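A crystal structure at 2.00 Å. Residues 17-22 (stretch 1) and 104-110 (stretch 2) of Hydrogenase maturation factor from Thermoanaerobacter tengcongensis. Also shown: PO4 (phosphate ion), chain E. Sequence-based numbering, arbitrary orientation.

Stretch 1 17-22: FGIVQG
Stretch 2 104-110: FVPVSPD

How do the two stretches lie against each other? The touching parts run about 75° apart, end to end, and the nearest CA atoms are those of Ile 19 and Pro 106, 5.3 Å apart. Stretch 1 turns a corner at Gly 18 and is otherwise mostly loop; the phi/psi of Gly 18, 122/-152, would jam a CB against the preceding carbonyl oxygen, and glycine avoids this. Its own Gly 18 O lies 3.4 Å from Pro 106 CD. Stretch 2 has no regular helix or strand, and Pro 106 (-59/158), Val 107 (-118/135), Ser 108 (-63/139) and Pro 109 (-65/162) keep it extended. The two stretches together bury 350 Å², both sides summed.

What does Ile 19 do? It adopts chi1 m (-59°) and chi2 t (176°) on a -80/94 backbone, and its CA-to-CB bond points sideways. This side chain reaches across to stretch 2: CG1 lies 3.9 Å from Pro 106 CB, CD1 reaches 4.0 Å from Pro 109 CD, and CG2 packs 3.7 Å from Ser 108 CB. Both proline rings, puckered C-gamma exo, offer it apolar surface.

How are the valines and Gln 21 arranged? Val 105 (-144/140, chi1 p) points toward stretch 1, placing CG2 3.7 Å from Gly 18 O and CG1 3.8 Å from Gln 21 OE1. Val 20 (-133/8, chi1 m, -62°) points sideways, its CG2 4.5 Å from Val 105 CG2. Gln 21 (-124/150) starts sideways, but chi1 m, chi2 t and chi3 -8° bring its end close enough for OE1 to touch Val 105. Val 107 (chi1 t) points away and adds little, with 6 Å² covered.

What replaces direct hydrogen bonds, of which there are none across the contact? Waters bridge instead: water 1 donates to Gln 21 O and accepts from Ser 108 N, both at 2.8 Å, and water 3 accepts from Gln 21 N at 3.1 Å and lies 2.7 Å from Pro 106 O. Ser 108, chi1 t (180°), turns its hydroxyl to its own stretch, OG donating to Pro 109 O at 2.9 Å.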

# COMPACT_ATOMS: atom_id res chain seq x y z
N PHE A 17 -0.19 -24.27 -6.40
CA PHE A 17 0.18 -22.97 -6.94
C PHE A 17 -0.31 -21.84 -6.04
O PHE A 17 -1.33 -21.98 -5.38
CB PHE A 17 -0.44 -22.79 -8.34
CG PHE A 17 -0.07 -23.88 -9.32
CD1 PHE A 17 -0.97 -24.88 -9.63
CD2 PHE A 17 1.19 -23.90 -9.91
CE1 PHE A 17 -0.64 -25.90 -10.54
CE2 PHE A 17 1.54 -24.91 -10.82
CZ PHE A 17 0.62 -25.91 -11.13
N GLY A 18 0.41 -20.72 -6.08
CA GLY A 18 0.09 -19.54 -5.27
C GLY A 18 1.28 -19.18 -4.40
O GLY A 18 2.42 -19.44 -4.77
N ILE A 19 1.02 -18.55 -3.26
CA ILE A 19 2.08 -18.36 -2.28
C ILE A 19 2.22 -19.69 -1.53
O ILE A 19 1.48 -19.98 -0.59
CB ILE A 19 1.81 -17.17 -1.33
CG1 ILE A 19 1.67 -15.87 -2.15
CG2 ILE A 19 2.94 -17.06 -0.25
CD1 ILE A 19 1.29 -14.61 -1.32
N VAL A 20 3.15 -20.51 -2.00
CA VAL A 20 3.25 -21.89 -1.51
C VAL A 20 4.70 -22.26 -1.17
O VAL A 20 4.99 -23.43 -0.91
CB VAL A 20 2.63 -22.88 -2.52
CG1 VAL A 20 1.12 -22.59 -2.72
CG2 VAL A 20 3.36 -22.81 -3.88
N GLN A 21 5.60 -21.27 -1.20
CA GLN A 21 7.01 -21.49 -0.85
C GLN A 21 7.37 -20.52 0.27
O GLN A 21 6.78 -19.43 0.34
CB GLN A 21 7.94 -21.25 -2.04
CG GLN A 21 7.65 -22.14 -3.25
CD GLN A 21 8.63 -21.92 -4.37
OE1 GLN A 21 9.45 -21.00 -4.34
NE2 GLN A 21 8.54 -22.77 -5.41
N GLY A 22 8.30 -20.92 1.13
CA GLY A 22 8.65 -20.14 2.31
C GLY A 22 7.58 -20.10 3.38
O GLY A 22 7.53 -19.16 4.20
N PHE A 104 7.11 -19.80 -13.07
CA PHE A 104 7.18 -18.68 -12.15
C PHE A 104 6.28 -18.93 -10.99
O PHE A 104 5.35 -19.67 -11.08
CB PHE A 104 6.81 -17.37 -12.83
CG PHE A 104 5.37 -17.26 -13.15
CD1 PHE A 104 4.83 -17.96 -14.18
CD2 PHE A 104 4.54 -16.51 -12.38
CE1 PHE A 104 3.53 -17.89 -14.45
CE2 PHE A 104 3.24 -16.44 -12.66
CZ PHE A 104 2.72 -17.13 -13.70
N VAL A 105 6.59 -18.31 -9.87
CA VAL A 105 5.85 -18.53 -8.65
C VAL A 105 5.75 -17.24 -7.84
O VAL A 105 6.71 -16.46 -7.79
CB VAL A 105 6.48 -19.68 -7.79
CG1 VAL A 105 7.92 -19.35 -7.40
CG2 VAL A 105 5.64 -19.99 -6.54
N PRO A 106 4.58 -16.98 -7.24
CA PRO A 106 4.49 -15.83 -6.33
C PRO A 106 5.48 -15.95 -5.15
O PRO A 106 5.94 -17.05 -4.84
CB PRO A 106 3.05 -15.93 -5.81
CG PRO A 106 2.30 -16.57 -6.96
CD PRO A 106 3.26 -17.58 -7.52
N VAL A 107 5.80 -14.80 -4.54
CA VAL A 107 6.71 -14.70 -3.41
C VAL A 107 5.94 -14.16 -2.20
O VAL A 107 5.15 -13.21 -2.33
CB VAL A 107 7.94 -13.81 -3.75
CG1 VAL A 107 8.73 -13.39 -2.50
CG2 VAL A 107 8.88 -14.56 -4.73
N SER A 108 6.15 -14.78 -1.04
CA SER A 108 5.50 -14.36 0.19
C SER A 108 5.91 -12.94 0.61
O SER A 108 7.09 -12.59 0.51
CB SER A 108 5.81 -15.32 1.34
OG SER A 108 5.16 -14.88 2.55
N PRO A 109 4.95 -12.12 1.08
CA PRO A 109 5.39 -10.90 1.77
C PRO A 109 6.15 -11.22 3.07
O PRO A 109 6.08 -12.35 3.60
CB PRO A 109 4.07 -10.17 2.09
CG PRO A 109 3.08 -10.71 1.07
CD PRO A 109 3.48 -12.16 0.89
N ASP A 110 6.89 -10.23 3.55
CA ASP A 110 7.49 -10.24 4.89
C ASP A 110 6.42 -10.29 5.97
O ASP A 110 5.40 -9.60 5.87
CB ASP A 110 8.33 -8.98 5.06
CG ASP A 110 9.33 -8.82 3.95
OD1 ASP A 110 10.33 -9.58 3.95
OD2 ASP A 110 9.09 -7.99 3.03
P PO4 E . 8.80 -24.06 2.25
O1 PO4 E . 9.13 -23.29 3.50
O2 PO4 E . 7.34 -23.93 1.92
O3 PO4 E . 9.59 -23.47 1.12
O4 PO4 E . 9.14 -25.52 2.44
O HOH W 1 7.73 -17.13 -1.03
O HOH W 2 8.52 -18.16 -3.76
O HOH W 3 5.46 -18.57 -2.65